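Local coordinates for transcription termination factor FttA (Pyrococcus horikoshii, PDB 3AF6), which probably terminates transcription by cleaving nascent RNA as a zinc-dependent endonuclease and 5'-3' exonuclease of the metallo-beta-lactamase superfamily, at residues 360-365 with 388-393; 335-340 with 351-356. All coordinates share one frame; numbering follows the deposited sequence.

Interaction 1: 360-365 with 388-393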
# COMPACT_ATOMS: atom_id res chain seq x y z
N HIS A 360 -20.05 -15.45 8.19
CA HIS A 360 -20.05 -14.84 6.86
C HIS A 360 -18.65 -14.36 6.49
O HIS A 360 -17.87 -13.96 7.35
CB HIS A 360 -21.01 -13.64 6.85
CG HIS A 360 -21.36 -13.16 5.47
ND1 HIS A 360 -22.47 -13.61 4.79
CD2 HIS A 360 -20.75 -12.26 4.66
CE1 HIS A 360 -22.53 -13.01 3.62
NE2 HIS A 360 -21.51 -12.18 3.51
N ASN A 361 -18.34 -14.38 5.19
CA ASN A 361 -17.04 -13.94 4.74
C ASN A 361 -17.11 -12.96 3.59
O ASN A 361 -17.77 -13.22 2.58
CB ASN A 361 -16.18 -15.14 4.36
CG ASN A 361 -16.00 -16.10 5.49
OD1 ASN A 361 -16.94 -16.82 5.85
ND2 ASN A 361 -14.82 -16.09 6.10
N ILE A 362 -16.42 -11.83 3.76
CA ILE A 362 -16.39 -10.79 2.75
C ILE A 362 -14.98 -10.67 2.20
O ILE A 362 -14.00 -10.83 2.93
CB ILE A 362 -16.78 -9.41 3.34
CG1 ILE A 362 -18.12 -9.50 4.07
CG2 ILE A 362 -16.86 -8.36 2.24
CD1 ILE A 362 -18.45 -8.27 4.91
N ALA A 363 -14.87 -10.39 0.91
CA ALA A 363 -13.58 -10.18 0.27
C ALA A 363 -13.72 -8.87 -0.49
O ALA A 363 -14.57 -8.74 -1.38
CB ALA A 363 -13.25 -11.32 -0.69
N ILE A 364 -12.91 -7.89 -0.11
CA ILE A 364 -12.92 -6.58 -0.74
C ILE A 364 -11.66 -6.51 -1.58
O ILE A 364 -10.53 -6.59 -1.10
CB ILE A 364 -12.94 -5.46 0.33
CG1 ILE A 364 -14.09 -5.71 1.31
CG2 ILE A 364 -13.10 -4.10 -0.33
CD1 ILE A 364 -13.84 -5.15 2.69
N THR A 365 -11.90 -6.35 -2.87
CA THR A 365 -10.86 -6.32 -3.86
C THR A 365 -9.90 -5.13 -3.96
O THR A 365 -8.72 -5.31 -4.29
CB THR A 365 -11.52 -6.55 -5.20
OG1 THR A 365 -10.96 -7.71 -5.80
CG2 THR A 365 -11.36 -5.38 -6.09
N THR A 388 -19.52 -13.12 0.21
CA THR A 388 -19.68 -11.82 -0.45
C THR A 388 -18.38 -11.21 -1.02
O THR A 388 -17.37 -11.06 -0.31
CB THR A 388 -20.31 -10.77 0.52
OG1 THR A 388 -21.54 -11.27 1.04
CG2 THR A 388 -20.58 -9.45 -0.21
N LEU A 389 -18.44 -10.84 -2.29
CA LEU A 389 -17.29 -10.23 -2.96
C LEU A 389 -17.56 -8.79 -3.39
O LEU A 389 -18.47 -8.53 -4.17
CB LEU A 389 -16.89 -11.05 -4.19
CG LEU A 389 -15.70 -10.45 -4.94
CD1 LEU A 389 -14.50 -10.43 -4.01
CD2 LEU A 389 -15.37 -11.26 -6.20
N VAL A 390 -16.76 -7.86 -2.89
CA VAL A 390 -16.90 -6.45 -3.27
C VAL A 390 -15.73 -6.25 -4.21
O VAL A 390 -14.59 -6.42 -3.79
CB VAL A 390 -16.73 -5.49 -2.05
CG1 VAL A 390 -16.97 -4.06 -2.49
CG2 VAL A 390 -17.69 -5.88 -0.94
N MET A 391 -16.00 -5.91 -5.47
CA MET A 391 -14.93 -5.75 -6.45
C MET A 391 -14.94 -4.41 -7.19
O MET A 391 -15.98 -3.78 -7.33
CB MET A 391 -14.98 -6.90 -7.47
CG MET A 391 -16.18 -6.86 -8.43
SD MET A 391 -16.32 -8.31 -9.53
CE MET A 391 -14.73 -8.30 -10.35
N GLU A 392 -13.77 -3.99 -7.68
CA GLU A 392 -13.67 -2.74 -8.41
C GLU A 392 -14.27 -2.84 -9.82
O GLU A 392 -14.48 -3.94 -10.33
CB GLU A 392 -12.21 -2.29 -8.47
CG GLU A 392 -11.30 -3.14 -9.32
CD GLU A 392 -10.36 -2.31 -10.19
OE1 GLU A 392 -10.87 -1.57 -11.06
OE2 GLU A 392 -9.13 -2.39 -10.01
N SER A 393 -14.54 -1.70 -10.44
CA SER A 393 -15.14 -1.68 -11.78
C SER A 393 -14.55 -0.61 -12.69
O SER A 393 -15.22 -0.16 -13.62
CB SER A 393 -16.65 -1.44 -11.68
OG SER A 393 -17.21 -2.10 -10.55

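Interaction 2: 335-340 with 351-356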
# COMPACT_ATOMS: atom_id res chain seq x y z
N ILE A 335 -14.32 -10.40 14.09
CA ILE A 335 -13.78 -10.18 12.75
C ILE A 335 -12.34 -10.63 12.67
O ILE A 335 -11.51 -10.22 13.47
CB ILE A 335 -13.82 -8.69 12.35
CG1 ILE A 335 -15.27 -8.21 12.22
CG2 ILE A 335 -13.08 -8.48 11.03
CD1 ILE A 335 -15.39 -6.76 11.83
N ARG A 336 -12.03 -11.48 11.68
CA ARG A 336 -10.67 -11.96 11.49
C ARG A 336 -10.17 -11.52 10.11
O ARG A 336 -10.82 -11.76 9.09
CB ARG A 336 -10.61 -13.47 11.60
CG ARG A 336 -9.82 -13.95 12.80
CD ARG A 336 -9.47 -15.40 12.63
NE ARG A 336 -10.65 -16.25 12.76
CZ ARG A 336 -11.26 -16.48 13.91
NH1 ARG A 336 -10.80 -15.94 15.02
NH2 ARG A 336 -12.33 -17.26 13.94
N LEU A 337 -9.01 -10.89 10.11
CA LEU A 337 -8.41 -10.37 8.88
C LEU A 337 -7.28 -11.18 8.27
O LEU A 337 -6.46 -11.76 8.97
CB LEU A 337 -7.89 -8.95 9.13
CG LEU A 337 -7.11 -8.27 8.00
CD1 LEU A 337 -8.05 -7.88 6.86
CD2 LEU A 337 -6.40 -7.04 8.56
N THR A 338 -7.27 -11.19 6.95
CA THR A 338 -6.24 -11.85 6.18
C THR A 338 -6.14 -11.00 4.92
O THR A 338 -7.16 -10.65 4.33
CB THR A 338 -6.61 -13.29 5.74
OG1 THR A 338 -6.97 -14.07 6.89
CG2 THR A 338 -5.42 -13.95 5.05
N LEU A 339 -4.92 -10.66 4.52
CA LEU A 339 -4.69 -9.88 3.31
C LEU A 339 -4.09 -10.80 2.25
O LEU A 339 -3.30 -11.70 2.57
CB LEU A 339 -3.72 -8.73 3.60
CG LEU A 339 -4.13 -7.68 4.62
CD1 LEU A 339 -3.00 -6.66 4.76
CD2 LEU A 339 -5.43 -7.01 4.20
N HIS A 340 -4.48 -10.58 1.00
CA HIS A 340 -3.99 -11.38 -0.11
C HIS A 340 -3.53 -10.46 -1.23
O HIS A 340 -3.93 -9.30 -1.31
CB HIS A 340 -5.09 -12.31 -0.63
CG HIS A 340 -5.47 -13.40 0.32
ND1 HIS A 340 -4.59 -14.40 0.69
CD2 HIS A 340 -6.62 -13.64 0.99
CE1 HIS A 340 -5.19 -15.21 1.55
NE2 HIS A 340 -6.42 -14.78 1.74
N VAL A 351 -8.65 -7.46 0.65
CA VAL A 351 -8.93 -7.62 2.07
C VAL A 351 -10.00 -8.66 2.30
O VAL A 351 -11.08 -8.58 1.72
CB VAL A 351 -9.37 -6.29 2.69
CG1 VAL A 351 -9.84 -6.51 4.12
CG2 VAL A 351 -8.22 -5.31 2.66
N HIS A 352 -9.71 -9.65 3.13
CA HIS A 352 -10.66 -10.72 3.42
C HIS A 352 -11.10 -10.67 4.87
O HIS A 352 -10.28 -10.70 5.79
CB HIS A 352 -10.05 -12.09 3.10
CG HIS A 352 -10.98 -13.24 3.33
ND1 HIS A 352 -11.21 -13.77 4.59
CD2 HIS A 352 -11.76 -13.94 2.48
CE1 HIS A 352 -12.11 -14.74 4.49
NE2 HIS A 352 -12.46 -14.86 3.23
N LEU A 353 -12.41 -10.59 5.08
CA LEU A 353 -12.91 -10.54 6.44
C LEU A 353 -13.73 -11.77 6.78
O LEU A 353 -14.75 -12.07 6.14
CB LEU A 353 -13.74 -9.27 6.67
CG LEU A 353 -12.99 -7.94 6.56
CD1 LEU A 353 -13.92 -6.80 6.97
CD2 LEU A 353 -11.75 -7.96 7.46
N HIS A 354 -13.24 -12.50 7.77
CA HIS A 354 -13.89 -13.69 8.28
C HIS A 354 -14.67 -13.17 9.49
O HIS A 354 -14.07 -12.87 10.53
CB HIS A 354 -12.81 -14.70 8.69
CG HIS A 354 -13.33 -15.87 9.46
ND1 HIS A 354 -14.31 -16.70 8.97
CD2 HIS A 354 -13.02 -16.33 10.69
CE1 HIS A 354 -14.58 -17.64 9.87
NE2 HIS A 354 -13.81 -17.43 10.92
N ILE A 355 -15.99 -13.03 9.34
CA ILE A 355 -16.85 -12.51 10.41
C ILE A 355 -17.59 -13.61 11.16
O ILE A 355 -18.18 -14.50 10.55
CB ILE A 355 -17.87 -11.50 9.86
CG1 ILE A 355 -17.14 -10.41 9.08
CG2 ILE A 355 -18.66 -10.88 11.01
CD1 ILE A 355 -18.06 -9.43 8.39
N GLY A 356 -17.59 -13.51 12.49
CA GLY A 356 -18.22 -14.53 13.31
C GLY A 356 -17.25 -15.70 13.21
O GLY A 356 -16.13 -15.51 12.71
O HOH W 1 -9.78 -13.95 7.04

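Interaction 1: 360-365 with 388-393
His360 reaches across to Thr388 with the NE2 tip of its ring, which meets OG1 of Thr388 at 2.6 Å in a hydrogen bond of undecided direction. The hydroxyl lies at the ring edge, close to the imidazole plane. His360 gets there with CG anti to its backbone N (chi1 -165°), while Thr388 turns OG1 beside its own N (chi1 -55°), on the His360 side.

Further along, Ile362 and Val390 run alongside one another on one face of the sheet, with CG2 of Ile362 4.1 Å from CG2 of Val390. On the reverse face, Leu389 CD1 comes up beside the methyl of Ala363, 3.7 Å from its CB, and Tyr603 of helix 597-606 touches Leu389 as well. At the end of the pair, the CG2 methyl of Thr365 lies 3.6 Å from CA of Met391 and also touches the CG of Glu392.

Four backbone hydrogen bonds join the parallel strands; Thr388 donates its N-H to Asn361 O and accepts at its O from Ala363 N. Glu392 turns its carboxylate to Thr394, His594 and the backbone N of Phe368, next to the zinc ligand Asp367. The pair belongs to one of the two sheets of the alpha-beta/beta-alpha sandwich of the metallo-beta-lactamase fold, whose zinc site lies at one edge of the sandwich.

Interaction 2: 335-340 with 351-356
Arg336 runs alongside His354 across the strand pair, its guanidinium lying obliquely against the CD2 edge of the imidazole, the two planes 35° apart. NE of Arg336 comes up at the ring edge, 3.1 Å from CD2 of His354, and the Arg336 CB also sits at that edge. With CG anti to the backbone N (chi1 169°), the His354 ring is carried alongside the arginine chain. The polar ends have partners beyond the strand pair: Arg336 forms salt bridges through NH1 with Glu183 and Asp330 and gives NE to the bound ligand, presumably the RNA analogue, while His354 turns ND1 to the Asn361 side chain.

On the same face a water bridges the strands. It is 2.8 Å from OG1 of Thr338 and 2.8 Å from ND1 of His352, and donates to the Arg336 carbonyl. The far ring nitrogen of His352 bonds to the Arg385 carbonyl, and Phe383 meets the same ring at a shallow angle.

The opposite face is apolar. Leu337 CD1 touches two partners, 3.5 Å from Val351 CG1 and 3.7 Å from Leu353 CD2, crossing both side chains. CD2 of Leu353 also reaches Ile335 CG2 at 3.8 Å. Leu339 runs beside Val351, CD2 to CG2.

Backbone bonds pair Arg336 with His354 and Thr338 with His352, giving an antiparallel hairpin. Strand 349-355 has strand 360-364 along its other edge, strand 335-341 pairs on with 329-332, and the apolar face packs on Ile253 and Val214 from strands 251-253 and 213-216 of the facing sheet.

How the interactions relate
Interactions 1 and 2 belong to one mixed sheet, their centres 11 Å apart, and follow each other along the chain. Strands 349-355 and 360-364 are adjacent and join them: Ile364 N is 2.7 Å from Val351 O and Leu353 N 2.7 Å from Ile362 O, both probable hydrogen bonds, and CD1 of Ile362 packs on CD1 of Ile355. The sheet is antiparallel from strand 335-341 to strand 360-364 and turns parallel at 388-392. Interaction 1 lies nearer the active site, with the Glu392 side chain about 7 Å from a zinc ion, against about 13 Å for the Val351 side chain. Arg336, His352 and His354 of interaction 2 pack on the bound ligand, which Asn361 of interaction 1 also approaches.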